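Local coordinates for acyl-CoA dehydrogenase (Thermus thermophilus, PDB 2Z1Q), which binds FAD and probably oxidises saturated acyl-CoA to 2,3-dehydroacyl-CoA, passing the electrons to an acceptor, at residues W14-D27 against A489-L502. Numbering follows the deposited sequence.
Sequences WLLEVPERVYTPED and AYAAESALLRARRL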
ATOM      1  N   TRP B  14     -19.764   2.660 -24.874  1.00 53.84           N
ATOM      2  CA  TRP B  14     -19.396   1.271 -24.633  1.00 53.19           C
ATOM      3  C   TRP B  14     -20.291   0.660 -23.564  1.00 54.25           C
ATOM      4  O   TRP B  14     -20.271  -0.549 -23.333  1.00 54.48           O
ATOM      5  CB  TRP B  14     -17.937   1.179 -24.185  1.00 51.80           C
ATOM      6  CG  TRP B  14     -17.619   2.091 -23.047  1.00 50.03           C
ATOM      7  CD1 TRP B  14     -17.193   3.382 -23.126  1.00 49.56           C
ATOM      8  CD2 TRP B  14     -17.758   1.799 -21.654  1.00 49.96           C
ATOM      9  NE1 TRP B  14     -17.055   3.917 -21.869  1.00 49.67           N
ATOM     10  CE2 TRP B  14     -17.396   2.966 -20.946  1.00 49.65           C
ATOM     11  CE3 TRP B  14     -18.155   0.664 -20.935  1.00 50.19           C
ATOM     12  CZ2 TRP B  14     -17.420   3.034 -19.549  1.00 49.71           C
ATOM     13  CZ3 TRP B  14     -18.179   0.731 -19.542  1.00 50.43           C
ATOM     14  CH2 TRP B  14     -17.813   1.908 -18.867  1.00 49.78           C
ATOM     15  N   LEU B  15     -21.083   1.500 -22.916  1.00 55.00           N
ATOM     16  CA  LEU B  15     -21.963   1.040 -21.863  1.00 57.61           C
ATOM     17  C   LEU B  15     -23.258   0.424 -22.401  1.00 59.26           C
ATOM     18  O   LEU B  15     -23.812  -0.492 -21.790  1.00 58.07           O
ATOM     19  CB  LEU B  15     -22.269   2.208 -20.921  1.00 58.22           C
ATOM     20  CG  LEU B  15     -22.802   1.885 -19.527  1.00 59.04           C
ATOM     21  CD1 LEU B  15     -24.248   1.428 -19.617  1.00 60.45           C
ATOM     22  CD2 LEU B  15     -21.924   0.821 -18.880  1.00 58.22           C
ATOM     23  N   LEU B  16     -23.732   0.918 -23.545  1.00 60.95           N
ATOM     24  CA  LEU B  16     -24.958   0.400 -24.144  1.00 62.48           C
ATOM     25  C   LEU B  16     -24.661  -0.567 -25.288  1.00 63.37           C
ATOM     26  O   LEU B  16     -25.382  -1.543 -25.484  1.00 63.62           O
ATOM     27  CB  LEU B  16     -25.834   1.549 -24.653  1.00 62.45           C
ATOM     28  CG  LEU B  16     -26.288   2.606 -23.641  1.00 62.88           C
ATOM     29  CD1 LEU B  16     -26.894   1.929 -22.417  1.00 61.58           C
ATOM     30  CD2 LEU B  16     -25.100   3.472 -23.243  1.00 63.80           C
ATOM     31  N   GLU B  17     -23.600  -0.293 -26.040  1.00 64.00           N
ATOM     32  CA  GLU B  17     -23.221  -1.155 -27.153  1.00 64.66           C
ATOM     33  C   GLU B  17     -21.772  -1.603 -27.062  1.00 63.81           C
ATOM     34  O   GLU B  17     -20.990  -1.066 -26.285  1.00 63.93           O
ATOM     35  CB  GLU B  17     -23.452  -0.440 -28.481  1.00 66.23           C
ATOM     36  CG  GLU B  17     -24.916  -0.214 -28.794  1.00 70.01           C
ATOM     37  CD  GLU B  17     -25.125   0.439 -30.144  1.00 72.01           C
ATOM     38  OE1 GLU B  17     -26.293   0.690 -30.505  1.00 73.33           O
ATOM     39  OE2 GLU B  17     -24.121   0.700 -30.841  1.00 74.27           O
ATOM     40  N   VAL B  18     -21.430  -2.604 -27.865  1.00 63.52           N
ATOM     41  CA  VAL B  18     -20.074  -3.133 -27.897  1.00 61.76           C
ATOM     42  C   VAL B  18     -19.293  -2.353 -28.946  1.00 60.22           C
ATOM     43  O   VAL B  18     -19.809  -2.052 -30.019  1.00 60.98           O
ATOM     44  CB  VAL B  18     -20.074  -4.633 -28.270  1.00 62.86           C
ATOM     45  CG1 VAL B  18     -18.644  -5.144 -28.377  1.00 63.58           C
ATOM     46  CG2 VAL B  18     -20.845  -5.423 -27.225  1.00 61.78           C
ATOM     47  N   PRO B  19     -18.040  -1.996 -28.638  1.00 58.89           N
ATOM     48  CA  PRO B  19     -17.212  -1.243 -29.584  1.00 57.54           C
ATOM     49  C   PRO B  19     -16.827  -2.062 -30.816  1.00 56.77           C
ATOM     50  O   PRO B  19     -16.508  -3.244 -30.709  1.00 56.57           O
ATOM     51  CB  PRO B  19     -16.010  -0.848 -28.732  1.00 57.05           C
ATOM     52  CG  PRO B  19     -15.890  -1.996 -27.778  1.00 57.23           C
ATOM     53  CD  PRO B  19     -17.320  -2.225 -27.374  1.00 58.01           C
ATOM     54  N   GLU B  20     -16.856  -1.428 -31.985  1.00 56.48           N
ATOM     55  CA  GLU B  20     -16.511  -2.108 -33.232  1.00 56.17           C
ATOM     56  C   GLU B  20     -15.010  -2.292 -33.362  1.00 54.91           C
ATOM     57  O   GLU B  20     -14.535  -3.158 -34.100  1.00 54.91           O
ATOM     58  CB  GLU B  20     -17.044  -1.322 -34.431  1.00 57.99           C
ATOM     59  CG  GLU B  20     -18.531  -1.520 -34.697  1.00 60.35           C
ATOM     60  CD  GLU B  20     -19.016  -0.732 -35.900  1.00 61.70           C
ATOM     61  OE1 GLU B  20     -18.227  -0.566 -36.857  1.00 62.56           O
ATOM     62  OE2 GLU B  20     -20.184  -0.290 -35.898  1.00 61.92           O
ATOM     63  N   ARG B  21     -14.261  -1.471 -32.642  1.00 52.86           N
ATOM     64  CA  ARG B  21     -12.813  -1.560 -32.674  1.00 51.08           C
ATOM     65  C   ARG B  21     -12.218  -0.823 -31.485  1.00 49.03           C
ATOM     66  O   ARG B  21     -12.870   0.038 -30.881  1.00 48.83           O
ATOM     67  CB  ARG B  21     -12.272  -0.965 -33.981  1.00 53.46           C
ATOM     68  CG  ARG B  21     -12.715   0.470 -34.251  1.00 56.33           C
ATOM     69  CD  ARG B  21     -12.038   1.051 -35.489  1.00 58.37           C
ATOM     70  NE  ARG B  21     -12.507   2.402 -35.795  1.00 60.00           N
ATOM     71  CZ  ARG B  21     -13.735   2.698 -36.208  1.00 59.90           C
ATOM     72  NH1 ARG B  21     -14.065   3.959 -36.460  1.00 60.26           N
ATOM     73  NH2 ARG B  21     -14.636   1.738 -36.371  1.00 59.72           N
ATOM     74  N   VAL B  22     -10.981  -1.177 -31.146  1.00 44.07           N
ATOM     75  CA  VAL B  22     -10.272  -0.543 -30.048  1.00 39.53           C
ATOM     76  C   VAL B  22      -8.825  -0.295 -30.457  1.00 37.48           C
ATOM     77  O   VAL B  22      -8.200  -1.137 -31.093  1.00 34.54           O
ATOM     78  CB  VAL B  22     -10.285  -1.419 -28.762  1.00 37.39           C
ATOM     79  CG1 VAL B  22     -11.698  -1.556 -28.235  1.00 34.88           C
ATOM     80  CG2 VAL B  22      -9.691  -2.782 -29.048  1.00 36.21           C
ATOM     81  N   TYR B  23      -8.304   0.870 -30.092  1.00 37.32           N
ATOM     82  CA  TYR B  23      -6.924   1.219 -30.400  1.00 37.94           C
ATOM     83  C   TYR B  23      -6.052   0.506 -29.370  1.00 37.71           C
ATOM     84  O   TYR B  23      -6.224   0.695 -28.168  1.00 38.88           O
ATOM     85  CB  TYR B  23      -6.735   2.747 -30.326  1.00 38.93           C
ATOM     86  CG  TYR B  23      -5.377   3.241 -30.801  1.00 39.15           C
ATOM     87  CD1 TYR B  23      -4.356   3.521 -29.892  1.00 38.76           C
ATOM     88  CD2 TYR B  23      -5.104   3.387 -32.164  1.00 38.39           C
ATOM     89  CE1 TYR B  23      -3.087   3.929 -30.333  1.00 39.80           C
ATOM     90  CE2 TYR B  23      -3.845   3.794 -32.613  1.00 39.13           C
ATOM     91  CZ  TYR B  23      -2.839   4.059 -31.695  1.00 40.22           C
ATOM     92  OH  TYR B  23      -1.588   4.425 -32.140  1.00 41.36           O
ATOM     93  N   THR B  24      -5.139  -0.337 -29.838  1.00 38.07           N
ATOM     94  CA  THR B  24      -4.254  -1.086 -28.944  1.00 37.89           C
ATOM     95  C   THR B  24      -2.805  -0.643 -29.119  1.00 38.72           C
ATOM     96  O   THR B  24      -2.468   0.052 -30.076  1.00 37.36           O
ATOM     97  CB  THR B  24      -4.293  -2.601 -29.227  1.00 37.85           C
ATOM     98  OG1 THR B  24      -3.749  -2.852 -30.529  1.00 37.07           O
ATOM     99  CG2 THR B  24      -5.718  -3.127 -29.152  1.00 36.18           C
ATOM    100  N   PRO B  25      -1.927  -1.049 -28.189  1.00 39.52           N
ATOM    101  CA  PRO B  25      -0.505  -0.694 -28.244  1.00 40.83           C
ATOM    102  C   PRO B  25       0.155  -1.199 -29.533  1.00 42.04           C
ATOM    103  O   PRO B  25       1.004  -0.519 -30.107  1.00 43.25           O
ATOM    104  CB  PRO B  25       0.067  -1.355 -26.989  1.00 40.76           C
ATOM    105  CG  PRO B  25      -1.107  -1.326 -26.040  1.00 41.85           C
ATOM    106  CD  PRO B  25      -2.248  -1.745 -26.930  1.00 40.45           C
ATOM    107  N   GLU B  26      -0.235  -2.384 -29.998  1.00 41.95           N
ATOM    108  CA  GLU B  26       0.341  -2.911 -31.230  1.00 42.57           C
ATOM    109  C   GLU B  26      -0.207  -2.189 -32.462  1.00 42.49           C
ATOM    110  O   GLU B  26       0.124  -2.539 -33.595  1.00 42.91           O
ATOM    111  CB  GLU B  26       0.115  -4.428 -31.345  1.00 41.58           C
ATOM    112  CG  GLU B  26      -1.160  -4.937 -30.711  1.00 44.09           C
ATOM    113  CD  GLU B  26      -1.103  -5.009 -29.189  1.00 43.62           C
ATOM    114  OE1 GLU B  26      -2.183  -4.940 -28.573  1.00 43.35           O
ATOM    115  OE2 GLU B  26       0.004  -5.147 -28.610  1.00 42.50           O
ATOM    116  N   ASP B  27      -1.038  -1.172 -32.241  1.00 41.65           N
ATOM    117  CA  ASP B  27      -1.582  -0.387 -33.350  1.00 40.67           C
ATOM    118  C   ASP B  27      -0.794   0.915 -33.490  1.00 40.62           C
ATOM    119  O   ASP B  27      -1.188   1.804 -34.239  1.00 39.55           O
ATOM    120  CB  ASP B  27      -3.050  -0.041 -33.115  1.00 40.45           C
ATOM    121  CG  ASP B  27      -3.978  -1.204 -33.364  1.00 41.13           C
ATOM    122  OD1 ASP B  27      -4.989  -1.301 -32.643  1.00 40.05           O
ATOM    123  OD2 ASP B  27      -3.714  -2.008 -34.282  1.00 42.15           O
ATOM    124  N   ALA B 489     -15.358  -3.001 -15.716  1.00 25.73           N
ATOM    125  CA  ALA B 489     -16.057  -3.332 -16.940  1.00 27.69           C
ATOM    126  C   ALA B 489     -15.219  -2.809 -18.098  1.00 27.56           C
ATOM    127  O   ALA B 489     -14.790  -3.578 -18.953  1.00 27.51           O
ATOM    128  CB  ALA B 489     -17.451  -2.686 -16.943  1.00 25.45           C
ATOM    129  N   TYR B 490     -14.973  -1.502 -18.104  1.00 27.92           N
ATOM    130  CA  TYR B 490     -14.183  -0.883 -19.161  1.00 29.15           C
ATOM    131  C   TYR B 490     -12.824  -1.559 -19.295  1.00 29.05           C
ATOM    132  O   TYR B 490     -12.403  -1.906 -20.393  1.00 30.75           O
ATOM    133  CB  TYR B 490     -14.011   0.608 -18.870  1.00 29.55           C
ATOM    134  CG  TYR B 490     -13.361   1.389 -19.983  1.00 32.51           C
ATOM    135  CD1 TYR B 490     -12.044   1.820 -19.871  1.00 31.58           C
ATOM    136  CD2 TYR B 490     -14.066   1.707 -21.152  1.00 32.46           C
ATOM    137  CE1 TYR B 490     -11.435   2.546 -20.880  1.00 32.73           C
ATOM    138  CE2 TYR B 490     -13.462   2.436 -22.174  1.00 33.27           C
ATOM    139  CZ  TYR B 490     -12.143   2.850 -22.027  1.00 33.23           C
ATOM    140  OH  TYR B 490     -11.509   3.557 -23.013  1.00 34.05           O
ATOM    141  N   ALA B 491     -12.153  -1.777 -18.169  1.00 29.35           N
ATOM    142  CA  ALA B 491     -10.842  -2.421 -18.176  1.00 29.41           C
ATOM    143  C   ALA B 491     -10.888  -3.851 -18.710  1.00 28.97           C
ATOM    144  O   ALA B 491     -10.088  -4.219 -19.568  1.00 28.74           O
ATOM    145  CB  ALA B 491     -10.246  -2.422 -16.771  1.00 27.30           C
ATOM    146  N   ALA B 492     -11.816  -4.654 -18.197  1.00 27.91           N
ATOM    147  CA  ALA B 492     -11.917  -6.049 -18.632  1.00 27.27           C
ATOM    148  C   ALA B 492     -12.223  -6.136 -20.111  1.00 24.89           C
ATOM    149  O   ALA B 492     -11.576  -6.870 -20.849  1.00 24.45           O
ATOM    150  CB  ALA B 492     -12.996  -6.788 -17.832  1.00 25.02           C
ATOM    151  N   GLU B 493     -13.217  -5.369 -20.529  1.00 26.73           N
ATOM    152  CA  GLU B 493     -13.619  -5.354 -21.922  1.00 28.45           C
ATOM    153  C   GLU B 493     -12.456  -4.931 -22.800  1.00 28.09           C
ATOM    154  O   GLU B 493     -12.115  -5.613 -23.765  1.00 26.47           O
ATOM    155  CB  GLU B 493     -14.800  -4.403 -22.116  1.00 30.16           C
ATOM    156  CG  GLU B 493     -15.173  -4.190 -23.572  1.00 32.92           C
ATOM    157  CD  GLU B 493     -16.445  -3.383 -23.735  1.00 34.84           C
ATOM    158  OE1 GLU B 493     -17.524  -3.995 -23.877  1.00 37.67           O
ATOM    159  OE2 GLU B 493     -16.368  -2.138 -23.704  1.00 37.04           O
ATOM    160  N   SER B 494     -11.840  -3.807 -22.455  1.00 29.95           N
ATOM    161  CA  SER B 494     -10.723  -3.315 -23.234  1.00 30.49           C
ATOM    162  C   SER B 494      -9.594  -4.350 -23.232  1.00 29.43           C
ATOM    163  O   SER B 494      -8.842  -4.458 -24.199  1.00 28.97           O
ATOM    164  CB  SER B 494     -10.252  -1.963 -22.682  1.00 31.61           C
ATOM    165  OG  SER B 494      -9.556  -2.112 -21.460  1.00 39.83           O
ATOM    166  N   ALA B 495      -9.488  -5.135 -22.163  1.00 28.59           N
ATOM    167  CA  ALA B 495      -8.443  -6.152 -22.091  1.00 28.97           C
ATOM    168  C   ALA B 495      -8.797  -7.386 -22.937  1.00 30.84           C
ATOM    169  O   ALA B 495      -7.917  -7.996 -23.554  1.00 28.88           O
ATOM    170  CB  ALA B 495      -8.225  -6.574 -20.662  1.00 27.73           C
ATOM    171  N   LEU B 496     -10.081  -7.742 -22.945  1.00 31.15           N
ATOM    172  CA  LEU B 496     -10.556  -8.910 -23.690  1.00 33.20           C
ATOM    173  C   LEU B 496     -10.545  -8.695 -25.195  1.00 32.02           C
ATOM    174  O   LEU B 496     -10.070  -9.544 -25.944  1.00 31.80           O
ATOM    175  CB  LEU B 496     -11.968  -9.288 -23.229  1.00 35.04           C
ATOM    176  CG  LEU B 496     -12.087 -10.510 -22.308  1.00 38.65           C
ATOM    177  CD1 LEU B 496     -13.362 -10.419 -21.484  1.00 39.86           C
ATOM    178  CD2 LEU B 496     -12.068 -11.789 -23.144  1.00 39.75           C
ATOM    179  N   LEU B 497     -11.071  -7.558 -25.635  1.00 32.45           N
ATOM    180  CA  LEU B 497     -11.105  -7.259 -27.061  1.00 32.57           C
ATOM    181  C   LEU B 497      -9.704  -7.214 -27.649  1.00 33.43           C
ATOM    182  O   LEU B 497      -9.504  -7.581 -28.803  1.00 34.57           O
ATOM    183  CB  LEU B 497     -11.817  -5.930 -27.308  1.00 31.60           C
ATOM    184  CG  LEU B 497     -13.298  -5.899 -26.923  1.00 34.45           C
ATOM    185  CD1 LEU B 497     -13.885  -4.534 -27.218  1.00 31.30           C
ATOM    186  CD2 LEU B 497     -14.047  -6.970 -27.691  1.00 34.60           C
ATOM    187  N   ARG B 498      -8.729  -6.767 -26.863  1.00 33.77           N
ATOM    188  CA  ARG B 498      -7.358  -6.697 -27.354  1.00 32.45           C
ATOM    189  C   ARG B 498      -6.751  -8.099 -27.405  1.00 32.04           C
ATOM    190  O   ARG B 498      -5.998  -8.420 -28.325  1.00 31.60           O
ATOM    191  CB  ARG B 498      -6.507  -5.777 -26.466  1.00 30.89           C
ATOM    192  CG  ARG B 498      -4.998  -5.774 -26.782  1.00 30.58           C
ATOM    193  CD  ARG B 498      -4.210  -4.899 -25.802  1.00 30.18           C
ATOM    194  NE  ARG B 498      -2.761  -5.000 -25.993  1.00 29.57           N
ATOM    195  CZ  ARG B 498      -1.850  -4.468 -25.176  1.00 30.40           C
ATOM    196  NH1 ARG B 498      -0.556  -4.618 -25.447  1.00 28.17           N
ATOM    197  NH2 ARG B 498      -2.222  -3.794 -24.090  1.00 26.48           N
ATOM    198  N   ALA B 499      -7.085  -8.934 -26.425  1.00 32.01           N
ATOM    199  CA  ALA B 499      -6.557 -10.289 -26.375  1.00 34.08           C
ATOM    200  C   ALA B 499      -6.956 -11.105 -27.617  1.00 35.65           C
ATOM    201  O   ALA B 499      -6.211 -11.982 -28.057  1.00 33.52           O
ATOM    202  CB  ALA B 499      -7.038 -10.997 -25.113  1.00 33.62           C
ATOM    203  N   ARG B 500      -8.137 -10.800 -28.159  1.00 37.78           N
ATOM    204  CA  ARG B 500      -8.666 -11.479 -29.346  1.00 40.45           C
ATOM    205  C   ARG B 500      -7.826 -11.177 -30.584  1.00 40.82           C
ATOM    206  O   ARG B 500      -7.587 -12.054 -31.415  1.00 40.41           O
ATOM    207  CB  ARG B 500     -10.123 -11.053 -29.587  1.00 42.11           C
ATOM    208  CG  ARG B 500     -11.100 -11.555 -28.525  1.00 45.18           C
ATOM    209  CD  ARG B 500     -11.213 -13.074 -28.555  1.00 48.10           C
ATOM    210  NE  ARG B 500     -11.433 -13.662 -27.235  1.00 51.07           N
ATOM    211  CZ  ARG B 500     -12.522 -13.481 -26.494  1.00 51.94           C
ATOM    212  NH1 ARG B 500     -12.616 -14.064 -25.305  1.00 53.20           N
ATOM    213  NH2 ARG B 500     -13.518 -12.728 -26.938  1.00 52.54           N
ATOM    214  N   ARG B 501      -7.383  -9.930 -30.699  1.00 40.74           N
ATOM    215  CA  ARG B 501      -6.556  -9.518 -31.822  1.00 41.80           C
ATOM    216  C   ARG B 501      -5.118  -9.926 -31.579  1.00 43.50           C
ATOM    217  O   ARG B 501      -4.465 -10.506 -32.440  1.00 44.89           O
ATOM    218  CB  ARG B 501      -6.614  -8.012 -31.973  1.00 40.95           C
ATOM    219  CG  ARG B 501      -8.005  -7.494 -32.180  1.00 41.43           C
ATOM    220  CD  ARG B 501      -7.966  -6.005 -32.157  1.00 40.08           C
ATOM    221  NE  ARG B 501      -6.964  -5.518 -33.092  1.00 40.67           N
ATOM    222  CZ  ARG B 501      -6.550  -4.258 -33.146  1.00 39.24           C
ATOM    223  NH1 ARG B 501      -5.634  -3.900 -34.035  1.00 38.20           N
ATOM    224  NH2 ARG B 501      -7.048  -3.360 -32.307  1.00 36.89           N
ATOM    225  N   LEU B 502      -4.635  -9.616 -30.382  1.00 45.09           N
ATOM    226  CA  LEU B 502      -3.263  -9.905 -29.988  1.00 45.20           C
ATOM    227  C   LEU B 502      -2.964 -11.398 -29.914  1.00 43.90           C
ATOM    228  O   LEU B 502      -2.012 -11.880 -30.520  1.00 43.63           O
ATOM    229  CB  LEU B 502      -2.988  -9.268 -28.630  1.00 47.06           C
ATOM    230  CG  LEU B 502      -1.586  -8.732 -28.355  1.00 49.27           C
ATOM    231  CD1 LEU B 502      -1.585  -8.089 -26.977  1.00 50.21           C
ATOM    232  CD2 LEU B 502      -0.547  -9.842 -28.438  1.00 49.32           C
TER
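R498 and R501 grip E26 and D27 in two salt bridges, R498-E26 and R501-D27. They tie an N-terminal loop of this acyl-CoA dehydrogenase to the end of helix 476-502, in the helical C-terminal region. Residues 489-502 fall in the second of two ranges that match the C-terminal domain family of these enzymes. The loop runs along the helix before helix 30-54 begins. The contact is mostly buried and lies away from the FAD site.

R498 can be followed outward. Its CB lies 3.9 Å from T24 CG2, and its CG packs on the same methyl. CD passes P25 CD and E26 OE1. R498 NE then donates to E26 OE1 at 2.6 Å, and R498 NH1 makes a longer bond of 3.3 Å to E26 OE2. The grip is side-on, with the E26 carboxylate and R498 guanidinium planes 35° apart. The P25 ring covers one guanidinium face, with P25 CD over its centre. NH2 turns to E317 and S318 of helix 300-331. The chain is extended from CG to NE, which carries the charge out to these partners.

At the other end, W14 takes the edge of Y490 on one face. Y490 CD2 comes within 3.6 Å of W14 CE2 in a T-shaped pair, its planes 57° apart. Y490 CB adds a CH-pi contact over the six-membered ring. W14 NE1 is hydrogen-bonded to E350 and Y490 OH to T323. In the middle, L497 CD1 presses tightly on P19 CG and also meets V22 CG1. The E493 carboxylate lies by W14 CB and P19 CD, where K454 and R322 pair with it.

R501 bends at chi3 (52°) and meets D27 end-on. R501 NH1 donates to D27 OD2 at 2.7 Å. R501 NH2 donates to D27 OD1, which also accepts from T24 N at 3.0 Å.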